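Local coordinates for malonyl CoA-acyl carrier protein transacylase (Bartonella henselae, PDB 3QAT) that transfers the malonyl group of malonyl-CoA to acyl carrier protein, probably supplying the extender unit for bacterial fatty acid biosynthesis, at residues A31-M34 with V35-V39; V72-A75 with V76-V79. All coordinates share one frame; numbering follows the deposited sequence.

How the contacts relate
Each contact is local, between residues three to five apart on one continuous helix, and the two helices lie against each other, with contact centres about 9 Å apart. Contact 1, on helix 30-43, is only partly buried: its inner face is apolar, while its outer face carries R33, E37 and E38 and a bridging water. Contact 2, on helix 62-82, is buried, and its side chains are apolar but for S73 and the partly exposed R78. The helices meet where A32 CB lies 3.8 Å from A75 CB, F36 CE2 packs on the A75 methyl and V35 CG2 comes within 3.6 Å of R78 CG. Helix 62-82 also packs on strand 6-11 of the parallel sheet.

Contact 1 (A31-M34 with V35-V39); sequences AARM and VFEEV
R33 and E37 run side by side on one turn of helix, pointing the same way, and touch through the aliphatic part of the arginine: E37 OE2 lies 3.4 Å from R33 CG. R33 CG stands anti to its own backbone N (chi1 -174°) and E37 CG beside its N, which sets the chains alongside. The charged groups stay apart, with R33 NE 5.3 Å from E37 OE2 and the guanidinium and carboxylate planes turned 57° against each other. R33 NH2 instead donates to the carbonyl of T26. Along the backbone, E37 N is bonded to R33 O at 3.0 Å, in the carbonyl plane and nearly straight at 165°. One residue on, M34 O accepts E38 N at 3.0 Å and, weakly, a water. That water also donates to E38 OE1 at 2.7 Å, while OE2 of the same carboxylate is bonded to T114 OG1, so both its oxygens have partners. A32 O is held less firmly: V35 N and F36 N both reach it, each through a weak bond. The F36 ring brings CD2 to 3.3 Å from A32 O, which sits at the ring edge, near its plane. In the acyltransferase fold this part of helix 30-43 lays A32, V35 and F36 on helix 62-82, F36 also meets F52 and I51 of helix 47-53, and V35, E38 and V39 pack on the start of helix 113-129.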
loop_
_atom_site.group_PDB
_atom_site.type_symbol
_atom_site.label_atom_id
_atom_site.label_comp_id
_atom_site.label_asym_id
_atom_site.label_seq_id
_atom_site.Cartn_x
_atom_site.Cartn_y
_atom_site.Cartn_z
ATOM N N ALA A 31 16.372 -4.662 16.611
ATOM C CA ALA A 31 16.257 -3.908 15.370
ATOM C C ALA A 31 14.783 -3.600 15.124
ATOM O O ALA A 31 14.453 -2.526 14.633
ATOM C CB ALA A 31 16.837 -4.686 14.188
ATOM N N ALA A 32 13.906 -4.549 15.453
ATOM C CA ALA A 32 12.461 -4.306 15.250
ATOM C C ALA A 32 11.919 -3.357 16.305
ATOM O O ALA A 32 11.175 -2.413 15.984
ATOM C CB ALA A 32 11.689 -5.649 15.266
ATOM N N ARG A 33 12.320 -3.588 17.559
ATOM C CA ARG A 33 11.874 -2.749 18.683
ATOM C C ARG A 33 12.199 -1.271 18.429
ATOM O O ARG A 33 11.346 -0.380 18.644
ATOM C CB ARG A 33 12.536 -3.237 19.989
ATOM C CG ARG A 33 12.069 -2.557 21.271
ATOM C CD ARG A 33 12.797 -3.206 22.503
ATOM N NE ARG A 33 12.880 -4.656 22.279
ATOM C CZ ARG A 33 13.975 -5.422 22.386
ATOM N NH1 ARG A 33 15.147 -4.933 22.823
ATOM N NH2 ARG A 33 13.875 -6.716 22.095
ATOM N N MET A 34 13.404 -1.007 17.926
ATOM C CA MET A 34 13.822 0.383 17.695
ATOM C C MET A 34 13.033 1.080 16.595
ATOM O O MET A 34 12.842 2.272 16.663
ATOM C CB MET A 34 15.324 0.448 17.395
ATOM C CG MET A 34 16.149 0.137 18.612
ATOM S SD MET A 34 17.939 0.254 18.358
ATOM C CE MET A 34 18.206 -0.862 16.991
ATOM N N VAL A 35 12.585 0.342 15.586
ATOM C CA VAL A 35 11.725 0.965 14.556
ATOM C C VAL A 35 10.442 1.510 15.188
ATOM O O VAL A 35 10.084 2.680 14.960
ATOM C CB VAL A 35 11.404 -0.035 13.414
ATOM C CG1 VAL A 35 10.228 0.465 12.533
ATOM C CG2 VAL A 35 12.655 -0.272 12.582
ATOM N N PHE A 36 9.771 0.709 16.019
ATOM C CA PHE A 36 8.543 1.194 16.684
ATOM C C PHE A 36 8.803 2.342 17.634
ATOM O O PHE A 36 8.018 3.284 17.695
ATOM C CB PHE A 36 7.775 0.065 17.382
ATOM C CG PHE A 36 7.178 -0.927 16.422
ATOM C CD1 PHE A 36 5.892 -0.739 15.908
ATOM C CD2 PHE A 36 7.897 -2.048 16.006
ATOM C CE1 PHE A 36 5.355 -1.666 15.002
ATOM C CE2 PHE A 36 7.352 -2.975 15.112
ATOM C CZ PHE A 36 6.088 -2.780 14.601
ATOM N N GLU A 37 9.909 2.271 18.379
ATOM C CA GLU A 37 10.274 3.374 19.248
ATOM C C GLU A 37 10.466 4.675 18.478
ATOM O O GLU A 37 10.015 5.734 18.926
ATOM C CB GLU A 37 11.560 3.029 19.999
ATOM C CG GLU A 37 11.372 1.932 21.040
ATOM C CD GLU A 37 12.694 1.481 21.610
ATOM O OE1 GLU A 37 13.730 2.031 21.190
ATOM O OE2 GLU A 37 12.695 0.601 22.491
ATOM N N GLU A 38 11.138 4.598 17.316
ATOM C CA GLU A 38 11.416 5.795 16.542
ATOM C C GLU A 38 10.130 6.343 15.918
ATOM O O GLU A 38 9.931 7.562 15.888
ATOM C CB GLU A 38 12.486 5.557 15.463
ATOM C CG GLU A 38 12.756 6.848 14.699
ATOM C CD GLU A 38 13.976 6.806 13.792
ATOM O OE1 GLU A 38 14.631 5.749 13.692
ATOM O OE2 GLU A 38 14.240 7.846 13.165
ATOM N N VAL A 39 9.295 5.445 15.396
ATOM C CA VAL A 39 8.003 5.908 14.874
ATOM C C VAL A 39 7.157 6.644 15.934
ATOM O O VAL A 39 6.614 7.731 15.664
ATOM C CB VAL A 39 7.251 4.763 14.181
ATOM C CG1 VAL A 39 5.809 5.190 13.868
ATOM C CG2 VAL A 39 8.012 4.382 12.906
HETATM O O HOH W 1 14.730 3.078 14.279
#

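Contact 2 (V72-A75 with V76-V79); sequences VSMA and VIRV
The M74 methyl reaches forward along the helix to lie against two side chains of the next turn, with CE 4.2 Å from I77 CG2 and equally far from R78 NE. Bends at chi2 (-55°) and chi3 (-56°) fold the thioether forward, although its CB points away from 76-79. The methionine crosses both partners at a slant. With I77 the contact is apolar, methyl to methyl; with R78 the methyl approaches the guanidinium obliquely. The isoleucine divides its branches: CG2 meets the methionine, while CG1, anti to the carbonyl carbon, stands 3.5 Å from S73 O. R78 bends at chi2, and its CG is the part nearest the preceding turn, 3.2 Å from M74 O. V76 and V79 each set CG2 against the carbonyl oxygen four residues back: V76 CG2 lies beside V72 O, and V79 CG2 is 3.3 Å from A75 O. The four carbonyl O atoms of V72, S73, M74 and A75 each accept a regular i to i+4 backbone bond, from the backbone N atoms of V76, I77, R78 and V79 respectively, N to O 2.9 to 3.1 Å. The side-chain hydroxyl of S73 is satisfied elsewhere, by hydrogen bonding to the carbonyl of I281 at the end of strand 275-281. These two turns of helix 62-82 pack on strand 6-11, helix 100-107 and helix 30-43. S73 and I77 lie on strand 6-11 through F11, I77 also meeting F9, while M74 and I77 rest on helix 100-107 at A107. Toward helix 30-43, V72 adds a contact with F36.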
loop_
_atom_site.group_PDB
_atom_site.type_symbol
_atom_site.label_atom_id
_atom_site.label_comp_id
_atom_site.label_asym_id
_atom_site.label_seq_id
_atom_site.Cartn_x
_atom_site.Cartn_y
_atom_site.Cartn_z
ATOM N N VAL A 72 5.661 -1.799 10.749
ATOM C CA VAL A 72 5.818 -3.254 10.726
ATOM C C VAL A 72 6.733 -3.653 9.567
ATOM O O VAL A 72 7.652 -4.456 9.752
ATOM C CB VAL A 72 4.470 -3.965 10.615
ATOM C CG1 VAL A 72 4.665 -5.494 10.490
ATOM C CG2 VAL A 72 3.611 -3.620 11.842
ATOM N N SER A 73 6.506 -3.087 8.380
ATOM C CA SER A 73 7.350 -3.406 7.231
ATOM C C SER A 73 8.816 -3.049 7.483
ATOM O O SER A 73 9.728 -3.847 7.208
ATOM C CB SER A 73 6.862 -2.706 5.955
ATOM O OG SER A 73 5.676 -3.289 5.452
ATOM N N MET A 74 9.031 -1.855 8.017
ATOM C CA MET A 74 10.427 -1.406 8.272
ATOM C C MET A 74 11.096 -2.194 9.399
ATOM O O MET A 74 12.303 -2.419 9.355
ATOM C CB MET A 74 10.477 0.104 8.533
ATOM C CG MET A 74 10.333 0.916 7.238
ATOM S SD MET A 74 11.541 0.485 5.936
ATOM C CE MET A 74 13.100 0.724 6.795
ATOM N N ALA A 75 10.320 -2.656 10.388
ATOM C CA ALA A 75 10.897 -3.552 11.417
ATOM C C ALA A 75 11.425 -4.833 10.740
ATOM O O ALA A 75 12.552 -5.270 11.015
ATOM C CB ALA A 75 9.850 -3.916 12.479
ATOM N N VAL A 76 10.631 -5.426 9.854
ATOM C CA VAL A 76 11.105 -6.597 9.097
ATOM C C VAL A 76 12.374 -6.271 8.290
ATOM O O VAL A 76 13.358 -7.041 8.347
ATOM C CB VAL A 76 10.012 -7.162 8.185
ATOM C CG1 VAL A 76 10.592 -8.267 7.263
ATOM C CG2 VAL A 76 8.872 -7.707 9.024
ATOM N N ILE A 77 12.382 -5.141 7.572
ATOM C CA ILE A 77 13.563 -4.756 6.782
ATOM C C ILE A 77 14.800 -4.640 7.678
ATOM O O ILE A 77 15.890 -5.139 7.329
ATOM C CB ILE A 77 13.345 -3.436 5.977
ATOM C CG1 ILE A 77 12.276 -3.613 4.871
ATOM C CG2 ILE A 77 14.701 -2.896 5.393
ATOM C CD1 ILE A 77 12.686 -4.567 3.685
ATOM N N ARG A 78 14.646 -3.963 8.820
ATOM C CA ARG A 78 15.816 -3.740 9.671
ATOM C C ARG A 78 16.355 -5.028 10.259
ATOM O O ARG A 78 17.582 -5.188 10.364
ATOM C CB ARG A 78 15.525 -2.739 10.785
ATOM C CG ARG A 78 15.237 -1.377 10.252
ATOM C CD ARG A 78 16.509 -0.613 10.025
ATOM N NE ARG A 78 16.207 0.759 9.612
ATOM C CZ ARG A 78 15.964 1.769 10.460
ATOM N NH1 ARG A 78 15.936 1.582 11.773
ATOM N NH2 ARG A 78 15.729 2.967 9.982
ATOM N N VAL A 79 15.459 -5.934 10.652
ATOM C CA VAL A 79 15.905 -7.269 11.100
ATOM C C VAL A 79 16.656 -8.008 9.982
ATOM O O VAL A 79 17.750 -8.535 10.214
ATOM C CB VAL A 79 14.728 -8.128 11.655
ATOM C CG1 VAL A 79 15.189 -9.581 11.950
ATOM C CG2 VAL A 79 14.149 -7.500 12.907
#